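Local coordinates for protein cyclopropane mycolic acid synthase 3 (Mycobacterium tuberculosis, PDB 1L1E) that probably transfers a methylene group from S-adenosyl-L-methionine to a double bond of an alpha mycolic acid, making the proximal cyclopropane ring, at residues Asp54-Lys59 with Lys163-Thr168; Gly137-Glu140 with Arg146-His149. All blocks are in the same frame, centred on the assembly; numbering follows the deposited sequence.

Contact 1: Asp54-Lys59 with Lys163-Thr168; sequences DLALGK and KMLLHT. With CO3 (carbonate ion), chain C.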
loop_
_atom_site.group_PDB
_atom_site.type_symbol
_atom_site.label_atom_id
_atom_site.label_comp_id
_atom_site.label_asym_id
_atom_site.label_seq_id
_atom_site.Cartn_x
_atom_site.Cartn_y
_atom_site.Cartn_z
ATOM N N ASP A 54 -5.391 0.429 11.414
ATOM C CA ASP A 54 -6.535 -0.110 12.161
ATOM C C ASP A 54 -7.768 -0.286 11.263
ATOM O O ASP A 54 -8.563 -1.207 11.449
ATOM C CB ASP A 54 -6.912 0.796 13.351
ATOM C CG ASP A 54 -5.842 0.825 14.438
ATOM O OD1 ASP A 54 -4.912 -0.015 14.404
ATOM O OD2 ASP A 54 -5.932 1.697 15.331
ATOM N N LEU A 55 -7.938 0.595 10.286
ATOM C CA LEU A 55 -9.087 0.480 9.391
ATOM C C LEU A 55 -9.004 -0.809 8.576
ATOM O O LEU A 55 -9.976 -1.560 8.473
ATOM C CB LEU A 55 -9.148 1.679 8.439
ATOM C CG LEU A 55 -10.242 1.613 7.363
ATOM C CD1 LEU A 55 -11.631 1.772 8.006
ATOM C CD2 LEU A 55 -10.005 2.712 6.326
ATOM N N ALA A 56 -7.834 -1.058 8.000
ATOM C CA ALA A 56 -7.622 -2.252 7.189
ATOM C C ALA A 56 -7.740 -3.516 8.016
ATOM O O ALA A 56 -8.481 -4.420 7.671
ATOM C CB ALA A 56 -6.258 -2.194 6.523
ATOM N N LEU A 57 -7.020 -3.562 9.128
ATOM C CA LEU A 57 -7.024 -4.732 9.993
ATOM C C LEU A 57 -8.375 -4.991 10.648
ATOM O O LEU A 57 -8.739 -6.133 10.862
ATOM C CB LEU A 57 -5.930 -4.595 11.049
ATOM C CG LEU A 57 -4.509 -4.460 10.482
ATOM C CD1 LEU A 57 -3.516 -4.321 11.639
ATOM C CD2 LEU A 57 -4.169 -5.692 9.617
ATOM N N GLY A 58 -9.115 -3.933 10.961
ATOM C CA GLY A 58 -10.417 -4.108 11.577
ATOM C C GLY A 58 -11.353 -4.923 10.701
ATOM O O GLY A 58 -12.255 -5.595 11.194
ATOM N N LYS A 59 -11.126 -4.869 9.392
ATOM C CA LYS A 59 -11.946 -5.589 8.420
ATOM C C LYS A 59 -11.642 -7.086 8.329
ATOM O O LYS A 59 -12.430 -7.862 7.771
ATOM C CB LYS A 59 -11.777 -4.948 7.038
ATOM C CG LYS A 59 -12.330 -3.528 6.960
ATOM C CD LYS A 59 -12.003 -2.876 5.642
ATOM C CE LYS A 59 -12.578 -1.473 5.549
ATOM N NZ LYS A 59 -11.998 -0.716 4.384
ATOM N N LYS A 163 -10.422 -14.027 4.684
ATOM C CA LYS A 163 -10.681 -12.783 3.994
ATOM C C LYS A 163 -9.359 -12.082 3.806
ATOM O O LYS A 163 -8.417 -12.294 4.571
ATOM C CB LYS A 163 -11.647 -11.897 4.792
ATOM C CG LYS A 163 -11.351 -11.808 6.282
ATOM C CD LYS A 163 -12.198 -12.800 7.084
ATOM C CE LYS A 163 -13.683 -12.438 7.030
ATOM N NZ LYS A 163 -14.555 -13.405 7.771
ATOM N N MET A 164 -9.287 -11.276 2.755
ATOM C CA MET A 164 -8.096 -10.510 2.444
ATOM C C MET A 164 -8.535 -9.062 2.293
ATOM O O MET A 164 -9.643 -8.787 1.806
ATOM C CB MET A 164 -7.465 -11.011 1.131
ATOM C CG MET A 164 -6.446 -10.053 0.477
ATOM S SD MET A 164 -5.339 -10.852 -0.760
ATOM C CE MET A 164 -6.458 -11.209 -2.094
ATOM N N LEU A 165 -7.691 -8.143 2.744
ATOM C CA LEU A 165 -7.980 -6.727 2.598
ATOM C C LEU A 165 -6.965 -6.286 1.564
ATOM O O LEU A 165 -5.766 -6.319 1.821
ATOM C CB LEU A 165 -7.757 -5.963 3.908
ATOM C CG LEU A 165 -8.090 -4.456 3.916
ATOM C CD1 LEU A 165 -7.075 -3.680 3.099
ATOM C CD2 LEU A 165 -9.508 -4.230 3.371
ATOM N N LEU A 166 -7.453 -5.891 0.394
ATOM C CA LEU A 166 -6.606 -5.453 -0.700
ATOM C C LEU A 166 -6.785 -3.941 -0.821
ATOM O O LEU A 166 -7.869 -3.475 -1.134
ATOM C CB LEU A 166 -7.063 -6.127 -2.003
ATOM C CG LEU A 166 -6.075 -6.457 -3.124
ATOM C CD1 LEU A 166 -6.810 -6.387 -4.469
ATOM C CD2 LEU A 166 -4.908 -5.513 -3.115
ATOM N N HIS A 167 -5.713 -3.197 -0.577
ATOM C CA HIS A 167 -5.719 -1.744 -0.636
ATOM C C HIS A 167 -4.815 -1.354 -1.801
ATOM O O HIS A 167 -3.634 -1.700 -1.823
ATOM C CB HIS A 167 -5.213 -1.207 0.715
ATOM C CG HIS A 167 -4.789 0.226 0.702
ATOM N ND1 HIS A 167 -5.046 1.076 1.757
ATOM C CD2 HIS A 167 -4.059 0.940 -0.185
ATOM C CE1 HIS A 167 -4.489 2.248 1.519
ATOM N NE2 HIS A 167 -3.883 2.193 0.347
ATOM N N THR A 168 -5.374 -0.643 -2.775
ATOM C CA THR A 168 -4.610 -0.266 -3.957
ATOM C C THR A 168 -5.181 0.937 -4.690
ATOM O O THR A 168 -6.368 1.237 -4.581
ATOM C CB THR A 168 -4.584 -1.441 -4.970
ATOM O OG1 THR A 168 -3.949 -2.572 -4.364
ATOM C CG2 THR A 168 -3.838 -1.058 -6.230
HETATM C C CO3 C . -1.434 3.280 -1.911
HETATM O O1 CO3 C . -2.180 2.141 -2.532
HETATM O O2 CO3 C . -0.357 3.823 -2.546
HETATM O O3 CO3 C . -1.845 3.773 -0.720
#
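Leu-165 turns its CG anti to the backbone N (chi1 -177°), which carries both methyls off the strand toward helix 45-58, while the chain of Lys-59, with CG beside its own backbone N and fully extended beyond, passes CD2 at a slant. The two leucine branches divide the work. CD1 meets the methyl of Ala-56, with Leu-165 CD1 lying 3.8 Å from Ala-56 CB, and CD2 packs against the aliphatic part of the lysine, Leu-165 CD2 to Lys-59 CD being 3.6 Å. Leu-165 CG also touches the helix backbone, 3.8 Å from Ala-56 O. No hydrogen bond crosses here; a methyl is all that the helix puts between the backbones, 6.4 Å from Ala-56 CA to Leu-165 CA. Gln-282 of strand 279-286 links lysine and histidine: its OE1, like that of Gln-226, accepts from Lys-59 NZ, and its NE2 is hydrogen-bonded to His-167 ND1. His-167 NE2 donates to O3 of a carbonate, probably from the crystallisation liquor, at 2.8 Å, and bonds at both ring nitrogens probably hold this rotation. Ile-136 of strand 132-136 touches Ala-56, and Thr-284 of strand 279-286 touches Leu-165; helix 45-58 packs on this face of the sheet and helix 147-157, against Met-164, on the other, as in the helix-sheet-helix layering of Rossmann-like methyltransferases.

Contact 2: Gly137-Glu140 with Arg146-His149; sequences GAFE and RYHH. With SAH (S-adenosyl-L-homocysteine), chain D.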
loop_
_atom_site.group_PDB
_atom_site.type_symbol
_atom_site.label_atom_id
_atom_site.label_comp_id
_atom_site.label_asym_id
_atom_site.label_seq_id
_atom_site.Cartn_x
_atom_site.Cartn_y
_atom_site.Cartn_z
ATOM N N GLY A 137 -0.868 -1.135 -0.790
ATOM C CA GLY A 137 0.038 -0.450 -1.687
ATOM C C GLY A 137 1.065 -1.331 -2.373
ATOM O O GLY A 137 2.112 -0.838 -2.813
ATOM N N ALA A 138 0.789 -2.625 -2.473
ATOM C CA ALA A 138 1.728 -3.534 -3.138
ATOM C C ALA A 138 1.254 -3.884 -4.546
ATOM O O ALA A 138 2.048 -3.945 -5.491
ATOM C CB ALA A 138 1.876 -4.804 -2.334
ATOM N N PHE A 139 -0.049 -4.128 -4.653
ATOM C CA PHE A 139 -0.720 -4.509 -5.889
ATOM C C PHE A 139 -0.351 -3.669 -7.117
ATOM O O PHE A 139 -0.310 -4.187 -8.230
ATOM C CB PHE A 139 -2.233 -4.444 -5.655
ATOM C CG PHE A 139 -3.045 -5.148 -6.691
ATOM C CD1 PHE A 139 -3.217 -6.520 -6.639
ATOM C CD2 PHE A 139 -3.635 -4.438 -7.725
ATOM C CE1 PHE A 139 -3.973 -7.181 -7.611
ATOM C CE2 PHE A 139 -4.390 -5.081 -8.699
ATOM C CZ PHE A 139 -4.562 -6.455 -8.645
ATOM N N GLU A 140 -0.093 -2.380 -6.917
ATOM C CA GLU A 140 0.264 -1.490 -8.020
ATOM C C GLU A 140 1.578 -1.878 -8.697
ATOM O O GLU A 140 1.842 -1.463 -9.828
ATOM C CB GLU A 140 0.366 -0.040 -7.532
ATOM C CG GLU A 140 -0.920 0.512 -6.939
ATOM C CD GLU A 140 -0.954 0.420 -5.421
ATOM O OE1 GLU A 140 -0.571 -0.642 -4.862
ATOM O OE2 GLU A 140 -1.370 1.417 -4.794
ATOM N N ARG A 146 0.018 -10.671 -14.107
ATOM C CA ARG A 146 0.133 -11.579 -12.972
ATOM C C ARG A 146 -1.090 -11.570 -12.052
ATOM O O ARG A 146 -1.131 -12.308 -11.061
ATOM C CB ARG A 146 1.382 -11.229 -12.155
ATOM C CG ARG A 146 2.630 -10.999 -12.996
ATOM C CD ARG A 146 3.828 -11.668 -12.371
ATOM N NE ARG A 146 4.160 -11.120 -11.062
ATOM C CZ ARG A 146 4.973 -11.713 -10.192
ATOM N NH1 ARG A 146 5.535 -12.879 -10.488
ATOM N NH2 ARG A 146 5.239 -11.131 -9.029
ATOM N N TYR A 147 -2.087 -10.750 -12.375
ATOM C CA TYR A 147 -3.280 -10.664 -11.531
ATOM C C TYR A 147 -3.946 -11.997 -11.224
ATOM O O TYR A 147 -4.196 -12.306 -10.059
ATOM C CB TYR A 147 -4.311 -9.703 -12.144
ATOM C CG TYR A 147 -3.928 -8.229 -12.068
ATOM C CD1 TYR A 147 -4.724 -7.254 -12.671
ATOM C CD2 TYR A 147 -2.782 -7.812 -11.384
ATOM C CE1 TYR A 147 -4.392 -5.896 -12.596
ATOM C CE2 TYR A 147 -2.442 -6.464 -11.301
ATOM C CZ TYR A 147 -3.249 -5.507 -11.910
ATOM O OH TYR A 147 -2.915 -4.169 -11.831
ATOM N N HIS A 148 -4.237 -12.799 -12.248
ATOM C CA HIS A 148 -4.889 -14.075 -11.986
ATOM C C HIS A 148 -4.107 -14.932 -11.012
ATOM O O HIS A 148 -4.684 -15.577 -10.138
ATOM C CB HIS A 148 -5.092 -14.899 -13.257
ATOM C CG HIS A 148 -5.565 -16.293 -12.976
ATOM N ND1 HIS A 148 -6.874 -16.584 -12.663
ATOM C CD2 HIS A 148 -4.885 -17.461 -12.876
ATOM C CE1 HIS A 148 -6.981 -17.872 -12.384
ATOM N NE2 HIS A 148 -5.788 -18.425 -12.506
ATOM N N HIS A 149 -2.792 -14.953 -11.183
ATOM C CA HIS A 149 -1.916 -15.752 -10.333
ATOM C C HIS A 149 -2.006 -15.292 -8.871
ATOM O O HIS A 149 -2.152 -16.104 -7.958
ATOM C CB HIS A 149 -0.478 -15.653 -10.857
ATOM C CG HIS A 149 0.470 -16.617 -10.217
ATOM N ND1 HIS A 149 0.072 -17.847 -9.739
ATOM C CD2 HIS A 149 1.801 -16.536 -9.984
ATOM C CE1 HIS A 149 1.115 -18.479 -9.233
ATOM N NE2 HIS A 149 2.176 -17.705 -9.368
HETATM N N SAH D . 2.511 -2.078 2.766
HETATM C CA SAH D . 3.570 -1.166 3.200
HETATM C CB SAH D . 4.577 -0.914 2.057
HETATM C CG SAH D . 4.001 -0.378 0.743
HETATM S SD SAH D . 5.240 -0.108 -0.534
HETATM C C SAH D . 2.976 0.177 3.658
HETATM O O SAH D . 1.749 0.308 3.632
HETATM O OXT SAH D . 3.747 1.083 4.007
HETATM C "C5'" SAH D . 5.065 -1.634 -1.520
HETATM C "C4'" SAH D . 5.530 -2.917 -0.818
HETATM O "O4'" SAH D . 5.120 -4.119 -1.532
HETATM C "C3'" SAH D . 7.048 -3.027 -0.700
HETATM O "O3'" SAH D . 7.342 -3.639 0.577
HETATM C "C2'" SAH D . 7.425 -3.926 -1.845
HETATM O "O2'" SAH D . 8.728 -4.491 -1.678
HETATM C "C1'" SAH D . 6.300 -4.915 -1.808
HETATM N N9 SAH D . 6.121 -5.695 -3.053
HETATM C C8 SAH D . 6.031 -5.297 -4.349
HETATM N N7 SAH D . 5.863 -6.216 -5.241
HETATM C C5 SAH D . 5.833 -7.376 -4.475
HETATM C C6 SAH D . 5.676 -8.764 -4.793
HETATM N N6 SAH D . 5.507 -9.212 -6.047
HETATM N N1 SAH D . 5.698 -9.672 -3.751
HETATM C C2 SAH D . 5.864 -9.227 -2.481
HETATM N N3 SAH D . 6.018 -7.953 -2.064
HETATM C C4 SAH D . 5.995 -7.070 -3.123
HETATM O O HOH W 1 -0.417 -3.668 -10.875
#
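Phe-139 and Tyr-147 come together although their backbones stay well apart, 8.7 Å from CA to CA, the former in the loop after strand 132-136 and the latter in the first turn of helix 147-157. Their rings bridge the gap in an offset stack, with centroids 4.5 Å apart and planes inclined at 24°. CZ of the phenylalanine lies over one face of the tyrosine ring, toward its rim, and touches the CE2 side: Phe-139 CZ to Tyr-147 CE2 is 3.4 Å. Phe-139 CE2 lies equally close to Tyr-147 CZ, so the overlap reaches to the hydroxyl-bearing carbon. A chi1 of -164° sets CG of Phe-139 opposite the amide N and sends the ring out toward the helix. The same loop carries cofactor contacts: Ala-138 CB is 3.4 Å from O4' of S-adenosyl-L-homocysteine. Arg-146 NH2 comes within 3.6 Å of the adenine N6, a close approach of two N-H groups in the guanidinium plane, with the arginine charge met by Glu-124. At the edge of the tyrosine ring, in its plane, a water accepts from Tyr-147 OH at 2.7 Å and donates to Phe-139 O at 2.7 Å. One molecule thereby satisfies a polar group of each of these two buried residues, while the stacked rings supply the apolar part of the contact.

Overall arrangement
Contact 1 and contact 2 have centres about 15 Å apart and meet at strand 163-170, an inner strand of the mixed sheet of this Rossmann-like methyltransferase. In chain order, 54-59 comes first, then 137-140, 146-149 and 163-168, so contact 2 is nested inside the loop that contact 1 closes. Helix 147-157 is followed in the chain by strand 163-170, and the loop after strand 132-136 lies against that strand: His-167 O is 3.0 Å from Gly-137 N, a probable hydrogen bond, and Leu-166 packs on Phe-139. Contact 1 lies on one face of the strand, contact 2 on the side of helix 147-157, while residues of both line the carbonate pocket beside the cofactor.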